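Local coordinates for TLR1789 protein (Thermosynechococcus elongatus, PDB 2X8X) that probably takes part, through its periplasmic POTRA domains, in the insertion of beta-barrel proteins into the cyanobacterial outer membrane as an Omp85-family member, at residues A81-G86 against D142-L147; N87-Q92 against N120-D125. All coordinates share one frame; numbering follows the deposited sequence.

Interaction 1: A81-G86 against D142-L147; sequences AVQVAG and DGVVTL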
loop_
_atom_site.group_PDB
_atom_site.type_symbol
_atom_site.label_atom_id
_atom_site.label_comp_id
_atom_site.label_asym_id
_atom_site.label_seq_id
_atom_site.Cartn_x
_atom_site.Cartn_y
_atom_site.Cartn_z
ATOM N N ALA A 81 2.876 -15.271 -7.497
ATOM C CA ALA A 81 2.378 -15.302 -6.114
ATOM C C ALA A 81 2.529 -13.950 -5.491
ATOM O O ALA A 81 3.437 -13.126 -5.882
ATOM C CB ALA A 81 3.218 -16.362 -5.225
ATOM N N VAL A 82 1.644 -13.676 -4.504
ATOM C CA VAL A 82 1.820 -12.436 -3.721
ATOM C C VAL A 82 1.780 -12.930 -2.282
ATOM O O VAL A 82 0.882 -13.677 -1.949
ATOM C CB VAL A 82 0.694 -11.425 -3.936
ATOM C CG1 VAL A 82 0.943 -10.115 -3.094
ATOM C CG2 VAL A 82 0.556 -11.094 -5.464
ATOM N N GLN A 83 2.792 -12.561 -1.484
ATOM C CA GLN A 83 2.930 -12.989 -0.074
ATOM C C GLN A 83 3.063 -11.710 0.794
ATOM O O GLN A 83 3.466 -10.631 0.324
ATOM C CB GLN A 83 4.106 -13.968 0.116
ATOM C CG GLN A 83 5.397 -13.426 -0.337
ATOM C CD GLN A 83 6.555 -14.420 -0.372
ATOM O OE1 GLN A 83 6.378 -15.638 -0.385
ATOM N NE2 GLN A 83 7.769 -13.884 -0.382
ATOM N N VAL A 84 2.684 -11.801 2.053
ATOM C CA VAL A 84 2.685 -10.604 2.852
ATOM C C VAL A 84 3.484 -10.884 4.149
ATOM O O VAL A 84 3.453 -12.004 4.682
ATOM C CB VAL A 84 1.251 -10.166 3.103
ATOM C CG1 VAL A 84 0.513 -11.284 3.768
ATOM C CG2 VAL A 84 1.199 -9.052 4.070
ATOM N N ALA A 85 4.162 -9.853 4.647
ATOM C CA ALA A 85 4.789 -9.899 5.966
ATOM C C ALA A 85 4.084 -8.939 6.929
ATOM O O ALA A 85 3.749 -7.809 6.547
ATOM C CB ALA A 85 6.261 -9.425 5.873
ATOM N N GLY A 86 3.924 -9.362 8.193
ATOM C CA GLY A 86 3.463 -8.471 9.268
ATOM C C GLY A 86 1.968 -8.548 9.456
ATOM O O GLY A 86 1.356 -7.761 10.201
ATOM N N ASP A 142 11.682 -14.040 -10.167
ATOM C CA ASP A 142 10.898 -15.261 -10.421
ATOM C C ASP A 142 9.337 -15.062 -10.335
ATOM O O ASP A 142 8.589 -16.041 -10.486
ATOM C CB ASP A 142 11.357 -16.391 -9.486
ATOM C CG ASP A 142 11.018 -16.127 -8.008
ATOM O OD1 ASP A 142 10.610 -14.984 -7.614
ATOM O OD2 ASP A 142 11.147 -17.095 -7.205
ATOM N N GLY A 143 8.842 -13.831 -10.111
ATOM C CA GLY A 143 7.394 -13.513 -10.268
ATOM C C GLY A 143 6.670 -13.548 -8.932
ATOM O O GLY A 143 5.470 -13.603 -8.888
ATOM N N VAL A 144 7.430 -13.660 -7.848
ATOM C CA VAL A 144 6.855 -13.597 -6.496
ATOM C C VAL A 144 6.977 -12.178 -5.945
ATOM O O VAL A 144 8.117 -11.608 -5.895
ATOM C CB VAL A 144 7.542 -14.620 -5.540
ATOM C CG1 VAL A 144 6.967 -14.441 -4.083
ATOM C CG2 VAL A 144 7.291 -16.052 -6.026
ATOM N N VAL A 145 5.842 -11.604 -5.551
ATOM C CA VAL A 145 5.753 -10.252 -5.003
ATOM C C VAL A 145 5.536 -10.323 -3.460
ATOM O O VAL A 145 4.702 -11.102 -2.948
ATOM C CB VAL A 145 4.635 -9.408 -5.723
ATOM C CG1 VAL A 145 4.430 -7.953 -5.082
ATOM C CG2 VAL A 145 4.994 -9.185 -7.208
ATOM N N THR A 146 6.342 -9.541 -2.742
ATOM C CA THR A 146 6.234 -9.436 -1.279
ATOM C C THR A 146 5.797 -8.018 -0.899
ATOM O O THR A 146 6.394 -7.037 -1.348
ATOM C CB THR A 146 7.630 -9.730 -0.579
ATOM O OG1 THR A 146 8.054 -11.063 -0.949
ATOM C CG2 THR A 146 7.503 -9.617 0.924
ATOM N N LEU A 147 4.731 -7.978 -0.114
ATOM C CA LEU A 147 4.172 -6.795 0.511
ATOM C C LEU A 147 4.325 -6.844 2.067
ATOM O O LEU A 147 4.423 -7.933 2.668
ATOM C CB LEU A 147 2.675 -6.801 0.184
ATOM C CG LEU A 147 2.274 -6.857 -1.265
ATOM C CD1 LEU A 147 0.765 -6.838 -1.288
ATOM C CD2 LEU A 147 2.825 -5.608 -1.940
#

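Interaction 2: N87-Q92 against N120-D125; sequences NQVLTQ and NTFYRD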
loop_
_atom_site.group_PDB
_atom_site.type_symbol
_atom_site.label_atom_id
_atom_site.label_comp_id
_atom_site.label_asym_id
_atom_site.label_seq_id
_atom_site.Cartn_x
_atom_site.Cartn_y
_atom_site.Cartn_z
ATOM N N ASN A 87 1.365 -9.502 8.786
ATOM C CA ASN A 87 -0.077 -9.686 8.798
ATOM C C ASN A 87 -0.574 -10.583 9.944
ATOM O O ASN A 87 0.121 -11.519 10.317
ATOM C CB ASN A 87 -0.477 -10.342 7.507
ATOM C CG ASN A 87 0.239 -11.657 7.277
ATOM O OD1 ASN A 87 1.469 -11.726 7.338
ATOM N ND2 ASN A 87 -0.515 -12.704 6.963
ATOM N N GLN A 88 -1.808 -10.348 10.407
ATOM C CA GLN A 88 -2.462 -11.146 11.470
ATOM C C GLN A 88 -3.922 -11.295 11.097
ATOM O O GLN A 88 -4.359 -12.380 10.781
ATOM C CB GLN A 88 -2.423 -10.484 12.857
ATOM C CG GLN A 88 -1.052 -10.499 13.612
ATOM C CD GLN A 88 -0.249 -9.127 13.472
ATOM O OE1 GLN A 88 -0.796 -8.067 13.007
ATOM N NE2 GLN A 88 1.043 -9.158 13.871
ATOM N N VAL A 89 -4.676 -10.202 11.153
ATOM C CA VAL A 89 -6.097 -10.270 10.785
ATOM C C VAL A 89 -6.341 -10.381 9.291
ATOM O O VAL A 89 -7.396 -10.850 8.895
ATOM C CB VAL A 89 -6.968 -9.099 11.314
ATOM C CG1 VAL A 89 -7.068 -9.172 12.845
ATOM C CG2 VAL A 89 -6.488 -7.817 10.812
ATOM N N LEU A 90 -5.378 -9.922 8.487
ATOM C CA LEU A 90 -5.299 -10.266 7.057
ATOM C C LEU A 90 -4.587 -11.580 6.880
ATOM O O LEU A 90 -3.414 -11.753 7.257
ATOM C CB LEU A 90 -4.584 -9.151 6.268
ATOM C CG LEU A 90 -4.331 -9.341 4.733
ATOM C CD1 LEU A 90 -5.596 -9.218 3.856
ATOM C CD2 LEU A 90 -3.239 -8.301 4.257
ATOM N N THR A 91 -5.285 -12.570 6.374
ATOM C CA THR A 91 -4.648 -13.884 6.239
ATOM C C THR A 91 -3.996 -13.979 4.868
ATOM O O THR A 91 -4.443 -13.340 3.895
ATOM C CB THR A 91 -5.671 -15.015 6.410
ATOM O OG1 THR A 91 -6.581 -14.970 5.315
ATOM C CG2 THR A 91 -6.466 -14.860 7.756
ATOM N N GLN A 92 -2.916 -14.776 4.781
ATOM C CA GLN A 92 -2.318 -15.107 3.503
ATOM C C GLN A 92 -3.377 -15.629 2.507
ATOM O O GLN A 92 -3.312 -15.307 1.327
ATOM C CB GLN A 92 -1.146 -16.100 3.666
ATOM C CG GLN A 92 -0.458 -16.412 2.323
ATOM C CD GLN A 92 0.158 -15.158 1.651
ATOM O OE1 GLN A 92 0.975 -14.416 2.280
ATOM N NE2 GLN A 92 -0.166 -14.956 0.353
ATOM N N ASN A 120 -6.273 -2.431 1.837
ATOM C CA ASN A 120 -6.494 -1.264 2.749
ATOM C C ASN A 120 -7.969 -1.097 2.980
ATOM O O ASN A 120 -8.383 -0.705 4.069
ATOM C CB ASN A 120 -5.916 0.016 2.147
ATOM C CG ASN A 120 -4.380 -0.031 2.031
ATOM O OD1 ASN A 120 -3.724 -0.827 2.727
ATOM N ND2 ASN A 120 -3.800 0.826 1.173
ATOM N N THR A 121 -8.788 -1.442 1.968
ATOM C CA THR A 121 -10.237 -1.427 2.142
ATOM C C THR A 121 -10.685 -2.555 3.065
ATOM O O THR A 121 -11.552 -2.348 3.898
ATOM C CB THR A 121 -11.007 -1.511 0.778
ATOM O OG1 THR A 121 -10.616 -0.400 -0.023
ATOM C CG2 THR A 121 -12.492 -1.462 0.987
ATOM N N PHE A 122 -10.111 -3.741 2.949
ATOM C CA PHE A 122 -10.407 -4.781 3.923
ATOM C C PHE A 122 -10.152 -4.289 5.371
ATOM O O PHE A 122 -11.044 -4.396 6.224
ATOM C CB PHE A 122 -9.665 -6.069 3.640
ATOM C CG PHE A 122 -9.650 -7.034 4.814
ATOM C CD1 PHE A 122 -10.705 -7.958 4.985
ATOM C CD2 PHE A 122 -8.600 -7.004 5.750
ATOM C CE1 PHE A 122 -10.710 -8.871 6.081
ATOM C CE2 PHE A 122 -8.576 -7.883 6.863
ATOM C CZ PHE A 122 -9.637 -8.829 7.035
ATOM N N TYR A 123 -9.002 -3.695 5.642
ATOM C CA TYR A 123 -8.808 -3.152 7.007
ATOM C C TYR A 123 -9.871 -2.123 7.391
ATOM O O TYR A 123 -10.453 -2.199 8.469
ATOM C CB TYR A 123 -7.435 -2.484 7.123
ATOM C CG TYR A 123 -6.290 -3.515 7.065
ATOM C CD1 TYR A 123 -6.235 -4.573 7.969
ATOM C CD2 TYR A 123 -5.229 -3.396 6.140
ATOM C CE1 TYR A 123 -5.163 -5.549 7.929
ATOM C CE2 TYR A 123 -4.144 -4.377 6.112
ATOM C CZ TYR A 123 -4.134 -5.422 6.996
ATOM O OH TYR A 123 -3.125 -6.385 7.020
ATOM N N ARG A 124 -10.077 -1.144 6.536
ATOM C CA ARG A 124 -10.909 -0.002 6.889
ATOM C C ARG A 124 -12.341 -0.393 7.080
ATOM O O ARG A 124 -12.973 0.106 7.967
ATOM C CB ARG A 124 -10.832 1.055 5.794
ATOM C CG ARG A 124 -10.931 2.505 6.252
ATOM C CD ARG A 124 -10.564 3.437 5.058
ATOM N NE ARG A 124 -11.206 2.947 3.833
ATOM C CZ ARG A 124 -10.576 2.531 2.721
ATOM N NH1 ARG A 124 -9.222 2.580 2.581
ATOM N NH2 ARG A 124 -11.342 2.082 1.723
ATOM N N ASP A 125 -12.844 -1.298 6.255
ATOM C CA ASP A 125 -14.261 -1.679 6.312
ATOM C C ASP A 125 -14.548 -2.609 7.495
ATOM O O ASP A 125 -15.669 -2.655 7.968
ATOM C CB ASP A 125 -14.732 -2.363 4.999
ATOM C CG ASP A 125 -14.943 -1.358 3.822
ATOM O OD1 ASP A 125 -14.679 -0.109 3.966
ATOM O OD2 ASP A 125 -15.349 -1.858 2.736
#

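Interaction 1: A81-G86 against D142-L147
Gln-83 lies over Val-144 and reaches Thr-146 where strand 81-85 runs beside strand 144-150, a parallel pairing within the three-stranded mixed sheet of a POTRA domain. The strand directions differ by 24° and their axes come within 4.7 Å, and the pairs Ala-81/Val-144, Val-82/Val-145, Gln-83/Thr-146 and Val-84/Leu-147 fix the register. Because one strand precedes and the other follows the two helices 92-99 and 109-125, the pairing closes the domain from its first strand to its last.

On the face carrying Ala-81, Gln-83, Val-144 and Thr-146, the glutamine sets CG between its backbone N and carbonyl carbon (chi1 57°) and extends beyond it. Its chain crosses Val-144 at about a right angle, Gln-83 CD standing 3.7 Å from Val-144 CG1. Gln-83 NE2 then donates to Thr-146 OG1 at 2.9 Å. That bond has an N-H...O angle of 162°, with the hydroxyl oxygen near the amide plane.

The other face is apolar and turned to the helices. Val-82 CG1 meets Leu-147 CD1 at 3.7 Å, the two side chains crossing obliquely, and Phe-99 of helix 92-99 touches both. Val-145 points the same way, onto Leu-112 of helix 109-125.

In the backbone ladder the donor role alternates between the strands: Val-145 N donates to Ala-81 O, Gln-83 N to Val-145 O and Leu-147 N to Gln-83 O. Toward the start of the ladder the bond from Ala-81 N to Gly-143 O is weak, at 3.4 Å; at the other end Ala-85 N reaches Leu-147 O at 2.8 Å.

Interaction 2: N87-Q92 against N120-D125
Leu-90 and Tyr-123 have the nearest alpha carbons of this contact, 7.9 Å apart, with the irregular segment 87-92 lying beside the last turns of helix 109-125. Within the helix Arg-124 N bonds to Asn-120 O. In the connecting segment Asn-87 ND2 bridges back to Leu-90 O at 3.1 Å, the oxygen almost in the amide plane. Thr-91 then takes the N-cap position of helix 92-99, its OG1 accepting from Lys-94 N.

This is the connection from the first strand of the POTRA domain to its first helix, packed against the second helix by two aromatic side chains. Phe-122 has CG anti to the backbone N (chi1 164°), and its ring presents CZ to Val-89 O at 3.5 Å and CD2 to Leu-90 CD1 at 4.2 Å. Tyr-123 crosses Leu-90 at about a right angle, Tyr-123 OH lying 3.2 Å from Leu-90 CB and 3.4 Å from Leu-90 CD2. Val-89 CG2 reaches the same ring at its edge, in plane, 3.9 Å from Tyr-123 CE1.

The buried phenol has its polar partner elsewhere, hydrogen-bonding through OH to Glu-151 OE2. That carboxylate also accepts backbone N-H groups from the connecting segment: OE1 takes Val-89 N, while OE2 takes Gln-88 N and Leu-90 N.

Both interactions belong to the middle POTRA domain and differ in chemistry. Interaction 1 is a backbone ladder burying 453 Å², with one apolar face under the helices and one mixed face, only partly exposed overall. Interaction 2 buries 226 Å² through aromatic and aliphatic groups, without direct hydrogen bonding between its segments; Leu-90 and Tyr-123 are buried, Val-89 and Phe-122 partly exposed. Segment 87-92 continues from strand 81-85, and both segments of interaction 2 lie within the chain loop that interaction 1 closes. Centres lie about 15 Å apart, yet Gln-92 joins them: its amide probably bonds Val-82 O through NE2 (2.8 Å) and Val-84 N through OE1 (3.1 Å).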